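Local coordinates for mannosylglycerate hydrolase MGH1-like glycoside hydrolase domain-containing protein (Thermus thermophilus HB8, PDB 4WVA) that hydrolyses mannosylglycerate, a solute made under osmotic stress in thermophiles, to mannose and glycerate, and probably splits glucosylglycerate as well, at residues D165-V177 and S286-T299. Residues are numbered along the deposited sequence; the frame is centred on the assembly and turned at random.
Sequences DNSPAWDKPLSRV and SWDLVAGEPIAVKT
A beta hairpin (strands 287-288 and 293-294), whose G1 bulge, Gly-292 and Glu-293, lies opposite Asp-288, meets the short helical run that leaves the active site of this (alpha/alpha)6-barrel enzyme, where Asp-165 is probably the proton donor; Arg-176 and Asp-288 tie the far end. The arginine, extended from CG to NE, approaches from the opposite direction to Asp-288, and its NH1 makes a nearly straight salt-bridge hydrogen bond to the syn lone pair of OD2 (2.7 Å, 171°). OD2 lies in the guanidinium plane, although the two flat groups are turned 42° apart. With CG anti to the backbone N (chi1 176°), the Asp-288 carboxylate faces segment 165-177. Its other oxygen, OD1, takes the backbone N of Ala-291 at 3.1 Å from well above the carboxylate plane, an Asx motif at the hairpin turn. Replacing Asp-288 by alanine is likely to cost Arg-176 its direct salt-bridge partner and the turn its side-chain tie to Ala-291 N. Pro-173 lays its CG 3.7 Å from OD2 of Asp-288 and also against CD1 of Ile-295. That isoleucine fills the middle of the contact: CG2 sits 3.3 Å from the carbonyl O of Ala-169, and CD1 reaches the edge of the Trp-170 indole. At the same edge, CH2 of Trp-170 is 3.6 Å from OG of Ser-286, which is hydrogen-bonded to the backbone N of Val-235. Nearer the active site, CG1 of Val-297 packs on CB of Pro-168, and a water links OG of Ser-167 (3.0 Å) to OG1 of Thr-299 (2.8 Å). Val-232 of strand 232-233 touches Trp-170 and Pro-173, helix 201-216 packs on Leu-174 and Val-177, and Arg-121 of a second subunit forms a salt bridge with Glu-293.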
ATOM      1  N   ASP A 165      23.753   5.255 -18.999  1.00 10.83           N
ATOM      2  CA  ASP A 165      24.713   6.360 -18.994  1.00 11.14           C
ATOM      3  C   ASP A 165      24.231   7.619 -19.703  1.00 11.51           C
ATOM      4  O   ASP A 165      24.330   8.714 -19.164  1.00 12.40           O
ATOM      5  CB  ASP A 165      26.040   5.938 -19.646  1.00 11.11           C
ATOM      6  CG  ASP A 165      26.612   4.641 -19.110  1.00 11.62           C
ATOM      7  OD1 ASP A 165      26.051   4.007 -18.183  1.00 11.64           O
ATOM      8  OD2 ASP A 165      27.678   4.236 -19.639  1.00 12.55           O
ATOM      9  N   ASN A 166      23.735   7.468 -20.927  1.00 11.43           N
ATOM     10  CA  ASN A 166      23.324   8.605 -21.738  1.00 11.68           C
ATOM     11  C   ASN A 166      21.813   8.698 -21.938  1.00 11.88           C
ATOM     12  O   ASN A 166      21.336   9.204 -22.956  1.00 11.18           O
ATOM     13  CB  ASN A 166      24.067   8.612 -23.087  1.00 12.07           C
ATOM     14  CG  ASN A 166      23.563   7.546 -24.037  1.00 12.66           C
ATOM     15  OD1 ASN A 166      22.978   6.531 -23.611  1.00 11.87           O
ATOM     16  ND2 ASN A 166      23.776   7.761 -25.336  1.00 13.11           N
ATOM     17  N   SER A 167      21.046   8.196 -20.971  1.00 11.56           N
ATOM     18  CA  SER A 167      19.594   8.359 -21.023  1.00 11.50           C
ATOM     19  C   SER A 167      19.257   9.825 -21.312  1.00 11.40           C
ATOM     20  O   SER A 167      19.878  10.700 -20.718  1.00 11.17           O
ATOM     21  CB  SER A 167      18.973   8.003 -19.679  1.00 11.59           C
ATOM     22  OG  SER A 167      17.563   8.189 -19.730  1.00 11.08           O
ATOM     23  N   PRO A 168      18.288  10.097 -22.217  1.00 12.10           N
ATOM     24  CA  PRO A 168      17.885  11.497 -22.457  1.00 12.64           C
ATOM     25  C   PRO A 168      17.394  12.205 -21.202  1.00 12.85           C
ATOM     26  O   PRO A 168      17.418  13.439 -21.142  1.00 13.36           O
ATOM     27  CB  PRO A 168      16.776  11.373 -23.499  1.00 13.01           C
ATOM     28  CG  PRO A 168      17.103  10.108 -24.211  1.00 12.88           C
ATOM     29  CD  PRO A 168      17.542   9.188 -23.100  1.00 12.76           C
ATOM     30  N   ALA A 169      16.973  11.448 -20.187  1.00 12.09           N
ATOM     31  CA  ALA A 169      16.614  12.058 -18.902  1.00 12.22           C
ATOM     32  C   ALA A 169      17.737  12.905 -18.310  1.00 12.28           C
ATOM     33  O   ALA A 169      17.470  13.921 -17.654  1.00 12.42           O
ATOM     34  CB  ALA A 169      16.178  10.984 -17.902  1.00 11.86           C
ATOM     35  N   TRP A 170      18.997  12.540 -18.566  1.00 12.00           N
ATOM     36  CA  TRP A 170      20.126  13.243 -17.949  1.00 12.15           C
ATOM     37  C   TRP A 170      20.634  14.468 -18.746  1.00 12.79           C
ATOM     38  O   TRP A 170      21.530  15.171 -18.263  1.00 13.34           O
ATOM     39  CB  TRP A 170      21.308  12.291 -17.703  1.00 11.53           C
ATOM     40  CG  TRP A 170      20.950  10.916 -17.155  1.00 11.02           C
ATOM     41  CD1 TRP A 170      21.565   9.751 -17.463  1.00 10.94           C
ATOM     42  CD2 TRP A 170      19.900  10.589 -16.229  1.00 11.04           C
ATOM     43  NE1 TRP A 170      20.983   8.704 -16.784  1.00 10.76           N
ATOM     44  CE2 TRP A 170      19.951   9.191 -16.026  1.00 10.94           C
ATOM     45  CE3 TRP A 170      18.913  11.338 -15.560  1.00 11.10           C
ATOM     46  CZ2 TRP A 170      19.038   8.520 -15.216  1.00 11.00           C
ATOM     47  CZ3 TRP A 170      18.012  10.667 -14.760  1.00 11.24           C
ATOM     48  CH2 TRP A 170      18.087   9.277 -14.588  1.00 11.36           C
ATOM     49  N   ASP A 171      20.054  14.738 -19.915  1.00 14.27           N
ATOM     50  CA  ASP A 171      20.542  15.841 -20.791  1.00 15.89           C
ATOM     51  C   ASP A 171      20.538  17.197 -20.082  1.00 16.74           C
ATOM     52  O   ASP A 171      21.588  17.824 -19.938  1.00 16.97           O
ATOM     53  CB  ASP A 171      19.735  15.948 -22.086  1.00 16.37           C
ATOM     54  CG  ASP A 171      19.989  14.812 -23.069  1.00 16.56           C
ATOM     55  OD1 ASP A 171      20.808  13.885 -22.796  1.00 17.01           O
ATOM     56  OD2 ASP A 171      19.333  14.851 -24.142  1.00 17.38           O
ATOM     57  N   LYS A 172      19.379  17.646 -19.607  1.00 18.34           N
ATOM     58  CA  LYS A 172      19.324  18.935 -18.884  1.00 19.43           C
ATOM     59  C   LYS A 172      20.158  18.978 -17.602  1.00 17.96           C
ATOM     60  O   LYS A 172      20.923  19.920 -17.397  1.00 17.47           O
ATOM     61  CB  LYS A 172      17.879  19.369 -18.644  1.00 21.88           C
ATOM     62  CG  LYS A 172      17.108  19.596 -19.924  1.00 26.96           C
ATOM     63  CD  LYS A 172      15.838  20.413 -19.702  1.00 31.37           C
ATOM     64  CE  LYS A 172      15.017  20.480 -20.980  1.00 35.22           C
ATOM     65  NZ  LYS A 172      13.771  21.288 -20.817  1.00 38.55           N
ATOM     66  N   PRO A 173      20.063  17.950 -16.731  1.00 16.07           N
ATOM     67  CA  PRO A 173      20.959  17.969 -15.582  1.00 15.97           C
ATOM     68  C   PRO A 173      22.450  18.053 -15.976  1.00 16.49           C
ATOM     69  O   PRO A 173      23.221  18.763 -15.341  1.00 16.78           O
ATOM     70  CB  PRO A 173      20.654  16.650 -14.872  1.00 15.76           C
ATOM     71  CG  PRO A 173      19.235  16.338 -15.254  1.00 15.75           C
ATOM     72  CD  PRO A 173      19.015  16.910 -16.622  1.00 15.85           C
ATOM     73  N   LEU A 174      22.839  17.334 -17.020  1.00 17.09           N
ATOM     74  CA  LEU A 174      24.244  17.314 -17.424  1.00 18.16           C
ATOM     75  C   LEU A 174      24.697  18.628 -18.033  1.00 18.81           C
ATOM     76  O   LEU A 174      25.888  18.936 -17.989  1.00 19.83           O
ATOM     77  CB  LEU A 174      24.516  16.202 -18.417  1.00 18.48           C
ATOM     78  CG  LEU A 174      24.780  14.875 -17.754  1.00 19.03           C
ATOM     79  CD1 LEU A 174      24.681  13.799 -18.825  1.00 20.18           C
ATOM     80  CD2 LEU A 174      26.135  14.836 -17.041  1.00 19.71           C
ATOM     81  N   SER A 175      23.764  19.389 -18.585  1.00 20.31           N
ATOM     82  CA  SER A 175      24.088  20.694 -19.187  1.00 21.68           C
ATOM     83  C   SER A 175      24.673  21.690 -18.180  1.00 22.79           C
ATOM     84  O   SER A 175      25.310  22.677 -18.581  1.00 24.53           O
ATOM     85  CB  SER A 175      22.858  21.289 -19.876  1.00 21.88           C
ATOM     86  OG  SER A 175      21.926  21.757 -18.920  1.00 23.55           O
ATOM     87  N   ARG A 176      24.476  21.450 -16.882  1.00 21.73           N
ATOM     88  CA  ARG A 176      25.028  22.311 -15.839  1.00 21.67           C
ATOM     89  C   ARG A 176      26.429  21.941 -15.377  1.00 20.98           C
ATOM     90  O   ARG A 176      27.017  22.657 -14.562  1.00 21.77           O
ATOM     91  CB  ARG A 176      24.088  22.350 -14.631  1.00 22.29           C
ATOM     92  CG  ARG A 176      22.688  22.718 -15.049  1.00 23.57           C
ATOM     93  CD  ARG A 176      21.797  23.160 -13.913  1.00 24.66           C
ATOM     94  NE  ARG A 176      20.454  23.241 -14.454  1.00 25.07           N
ATOM     95  CZ  ARG A 176      19.553  22.259 -14.416  1.00 24.55           C
ATOM     96  NH1 ARG A 176      19.811  21.111 -13.792  1.00 21.00           N
ATOM     97  NH2 ARG A 176      18.375  22.451 -14.991  1.00 24.72           N
ATOM     98  N   VAL A 177      26.985  20.841 -15.889  1.00 18.77           N
ATOM     99  CA  VAL A 177      28.290  20.390 -15.453  1.00 18.80           C
ATOM    100  C   VAL A 177      29.335  21.178 -16.239  1.00 19.12           C
ATOM    101  O   VAL A 177      29.288  21.169 -17.467  1.00 18.77           O
ATOM    102  CB  VAL A 177      28.460  18.886 -15.711  1.00 18.55           C
ATOM    103  CG1 VAL A 177      29.886  18.430 -15.412  1.00 18.67           C
ATOM    104  CG2 VAL A 177      27.441  18.120 -14.876  1.00 18.81           C
ATOM    105  N   SER A 286      12.106  10.571 -13.380  1.00 10.41           N
ATOM    106  CA  SER A 286      13.200  10.949 -12.509  1.00 10.35           C
ATOM    107  C   SER A 286      13.088  12.454 -12.203  1.00 10.54           C
ATOM    108  O   SER A 286      12.421  13.200 -12.943  1.00 11.05           O
ATOM    109  CB  SER A 286      14.532  10.636 -13.189  1.00 10.28           C
ATOM    110  OG  SER A 286      14.688   9.238 -13.420  1.00 10.53           O
ATOM    111  N   TRP A 287      13.719  12.873 -11.104  1.00 10.85           N
ATOM    112  CA  TRP A 287      13.709  14.252 -10.657  1.00 10.95           C
ATOM    113  C   TRP A 287      15.098  14.873 -10.632  1.00 11.38           C
ATOM    114  O   TRP A 287      16.070  14.253 -10.206  1.00 11.29           O
ATOM    115  CB  TRP A 287      13.089  14.365  -9.277  1.00 11.08           C
ATOM    116  CG  TRP A 287      11.626  14.113  -9.190  1.00 11.17           C
ATOM    117  CD1 TRP A 287      10.743  13.892 -10.206  1.00 11.16           C
ATOM    118  CD2 TRP A 287      10.858  14.108  -7.989  1.00 11.32           C
ATOM    119  NE1 TRP A 287       9.475  13.742  -9.701  1.00 11.51           N
ATOM    120  CE2 TRP A 287       9.525  13.870  -8.344  1.00 11.56           C
ATOM    121  CE3 TRP A 287      11.181  14.260  -6.636  1.00 11.82           C
ATOM    122  CZ2 TRP A 287       8.504  13.795  -7.397  1.00 11.73           C
ATOM    123  CZ3 TRP A 287      10.166  14.180  -5.701  1.00 12.41           C
ATOM    124  CH2 TRP A 287       8.848  13.943  -6.089  1.00 12.33           C
ATOM    125  N   ASP A 288      15.163  16.127 -11.071  1.00 11.46           N
ATOM    126  CA  ASP A 288      16.389  16.907 -11.065  1.00 11.80           C
ATOM    127  C   ASP A 288      16.373  17.799  -9.844  1.00 11.90           C
ATOM    128  O   ASP A 288      15.576  18.743  -9.777  1.00 12.31           O
ATOM    129  CB  ASP A 288      16.447  17.745 -12.345  1.00 12.40           C
ATOM    130  CG  ASP A 288      17.645  18.668 -12.406  1.00 13.03           C
ATOM    131  OD1 ASP A 288      18.347  18.847 -11.392  1.00 13.77           O
ATOM    132  OD2 ASP A 288      17.827  19.246 -13.508  1.00 14.26           O
ATOM    133  N   LEU A 289      17.231  17.501  -8.883  1.00 12.32           N
ATOM    134  CA  LEU A 289      17.207  18.218  -7.598  1.00 13.26           C
ATOM    135  C   LEU A 289      17.989  19.520  -7.632  1.00 13.79           C
ATOM    136  O   LEU A 289      17.846  20.342  -6.720  1.00 14.36           O
ATOM    137  CB  LEU A 289      17.697  17.352  -6.457  1.00 13.53           C
ATOM    138  CG  LEU A 289      16.888  16.085  -6.136  1.00 14.09           C
ATOM    139  CD1 LEU A 289      17.474  15.412  -4.910  1.00 15.20           C
ATOM    140  CD2 LEU A 289      15.417  16.359  -5.932  1.00 14.05           C
ATOM    141  N   VAL A 290      18.805  19.722  -8.663  1.00 13.86           N
ATOM    142  CA  VAL A 290      19.475  21.016  -8.829  1.00 14.13           C
ATOM    143  C   VAL A 290      18.452  22.050  -9.306  1.00 14.22           C
ATOM    144  O   VAL A 290      18.330  23.123  -8.712  1.00 15.44           O
ATOM    145  CB  VAL A 290      20.681  20.900  -9.788  1.00 14.10           C
ATOM    146  CG1 VAL A 290      21.230  22.277 -10.147  1.00 15.00           C
ATOM    147  CG2 VAL A 290      21.750  20.021  -9.159  1.00 14.22           C
ATOM    148  N   ALA A 291      17.693  21.706 -10.353  1.00 14.14           N
ATOM    149  CA  ALA A 291      16.605  22.544 -10.853  1.00 14.23           C
ATOM    150  C   ALA A 291      15.387  22.483  -9.927  1.00 14.15           C
ATOM    151  O   ALA A 291      14.572  23.410  -9.893  1.00 14.34           O
ATOM    152  CB  ALA A 291      16.205  22.116 -12.249  1.00 14.37           C
ATOM    153  N   GLY A 292      15.276  21.401  -9.161  1.00 13.99           N
ATOM    154  CA  GLY A 292      14.082  21.157  -8.323  1.00 13.72           C
ATOM    155  C   GLY A 292      12.830  20.840  -9.128  1.00 13.91           C
ATOM    156  O   GLY A 292      11.722  21.306  -8.776  1.00 14.29           O
ATOM    157  N   GLU A 293      12.987  20.034 -10.182  1.00 13.98           N
ATOM    158  CA  GLU A 293      11.917  19.756 -11.145  1.00 14.65           C
ATOM    159  C   GLU A 293      11.889  18.305 -11.567  1.00 13.90           C
ATOM    160  O   GLU A 293      12.949  17.709 -11.772  1.00 13.02           O
ATOM    161  CB  GLU A 293      12.168  20.516 -12.443  1.00 16.82           C
ATOM    162  CG  GLU A 293      12.182  22.004 -12.290  1.00 19.38           C
ATOM    163  CD  GLU A 293      12.548  22.707 -13.577  1.00 21.01           C
ATOM    164  OE1 GLU A 293      12.798  22.047 -14.620  1.00 23.60           O
ATOM    165  OE2 GLU A 293      12.591  23.940 -13.535  1.00 25.44           O
ATOM    166  N   PRO A 294      10.692  17.762 -11.813  1.00 13.08           N
ATOM    167  CA  PRO A 294      10.663  16.507 -12.562  1.00 12.96           C
ATOM    168  C   PRO A 294      11.293  16.631 -13.948  1.00 12.94           C
ATOM    169  O   PRO A 294      11.186  17.667 -14.603  1.00 12.85           O
ATOM    170  CB  PRO A 294       9.168  16.196 -12.669  1.00 12.93           C
ATOM    171  CG  PRO A 294       8.562  16.921 -11.520  1.00 13.23           C
ATOM    172  CD  PRO A 294       9.342  18.203 -11.437  1.00 12.79           C
ATOM    173  N   ILE A 295      11.963  15.571 -14.383  1.00 12.80           N
ATOM    174  CA  ILE A 295      12.507  15.483 -15.721  1.00 12.72           C
ATOM    175  C   ILE A 295      11.459  14.799 -16.597  1.00 13.75           C
ATOM    176  O   ILE A 295      11.240  13.580 -16.512  1.00 14.02           O
ATOM    177  CB  ILE A 295      13.813  14.670 -15.737  1.00 12.28           C
ATOM    178  CG1 ILE A 295      14.875  15.310 -14.812  1.00 12.05           C
ATOM    179  CG2 ILE A 295      14.313  14.528 -17.175  1.00 12.70           C
ATOM    180  CD1 ILE A 295      16.003  14.377 -14.426  1.00 12.03           C
ATOM    181  N   ALA A 296      10.830  15.578 -17.467  1.00 14.38           N
ATOM    182  CA  ALA A 296       9.662  15.115 -18.206  1.00 15.39           C
ATOM    183  C   ALA A 296      10.062  14.385 -19.479  1.00 15.31           C
ATOM    184  O   ALA A 296       9.789  14.837 -20.587  1.00 16.51           O
ATOM    185  CB  ALA A 296       8.737  16.288 -18.506  1.00 15.87           C
ATOM    186  N   VAL A 297      10.732  13.245 -19.302  1.00 14.52           N
ATOM    187  CA  VAL A 297      11.184  12.396 -20.393  1.00 13.93           C
ATOM    188  C   VAL A 297      10.810  10.981 -19.991  1.00 12.99           C
ATOM    189  O   VAL A 297      11.190  10.548 -18.910  1.00 12.90           O
ATOM    190  CB  VAL A 297      12.716  12.446 -20.576  1.00 14.41           C
ATOM    191  CG1 VAL A 297      13.169  11.481 -21.674  1.00 15.02           C
ATOM    192  CG2 VAL A 297      13.178  13.877 -20.841  1.00 15.39           C
ATOM    193  N   LYS A 298      10.054  10.301 -20.842  1.00 12.64           N
ATOM    194  CA  LYS A 298       9.608   8.931 -20.581  1.00 12.52           C
ATOM    195  C   LYS A 298      10.659   7.952 -21.086  1.00 12.18           C
ATOM    196  O   LYS A 298      10.837   7.798 -22.297  1.00 13.33           O
ATOM    197  CB  LYS A 298       8.255   8.671 -21.249  1.00 13.24           C
ATOM    198  CG  LYS A 298       7.159   9.613 -20.737  1.00 14.42           C
ATOM    199  CD  LYS A 298       5.781   9.251 -21.258  1.00 16.57           C
ATOM    200  CE  LYS A 298       5.596   9.683 -22.692  1.00 18.46           C
ATOM    201  NZ  LYS A 298       4.227   9.447 -23.241  1.00 20.18           N
ATOM    202  N   THR A 299      11.364   7.311 -20.156  1.00 10.94           N
ATOM    203  CA  THR A 299      12.348   6.298 -20.502  1.00 10.74           C
ATOM    204  C   THR A 299      11.893   4.936 -19.984  1.00  9.92           C
ATOM    205  O   THR A 299      10.942   4.831 -19.190  1.00  9.48           O
ATOM    206  CB  THR A 299      13.734   6.612 -19.926  1.00 10.74           C
ATOM    207  OG1 THR A 299      13.733   6.359 -18.514  1.00 11.08           O
ATOM    208  CG2 THR A 299      14.138   8.063 -20.202  1.00 10.85           C
TER
HETATM  209  O   HOH W   1      16.084   7.320 -17.307  1.00  9.68           O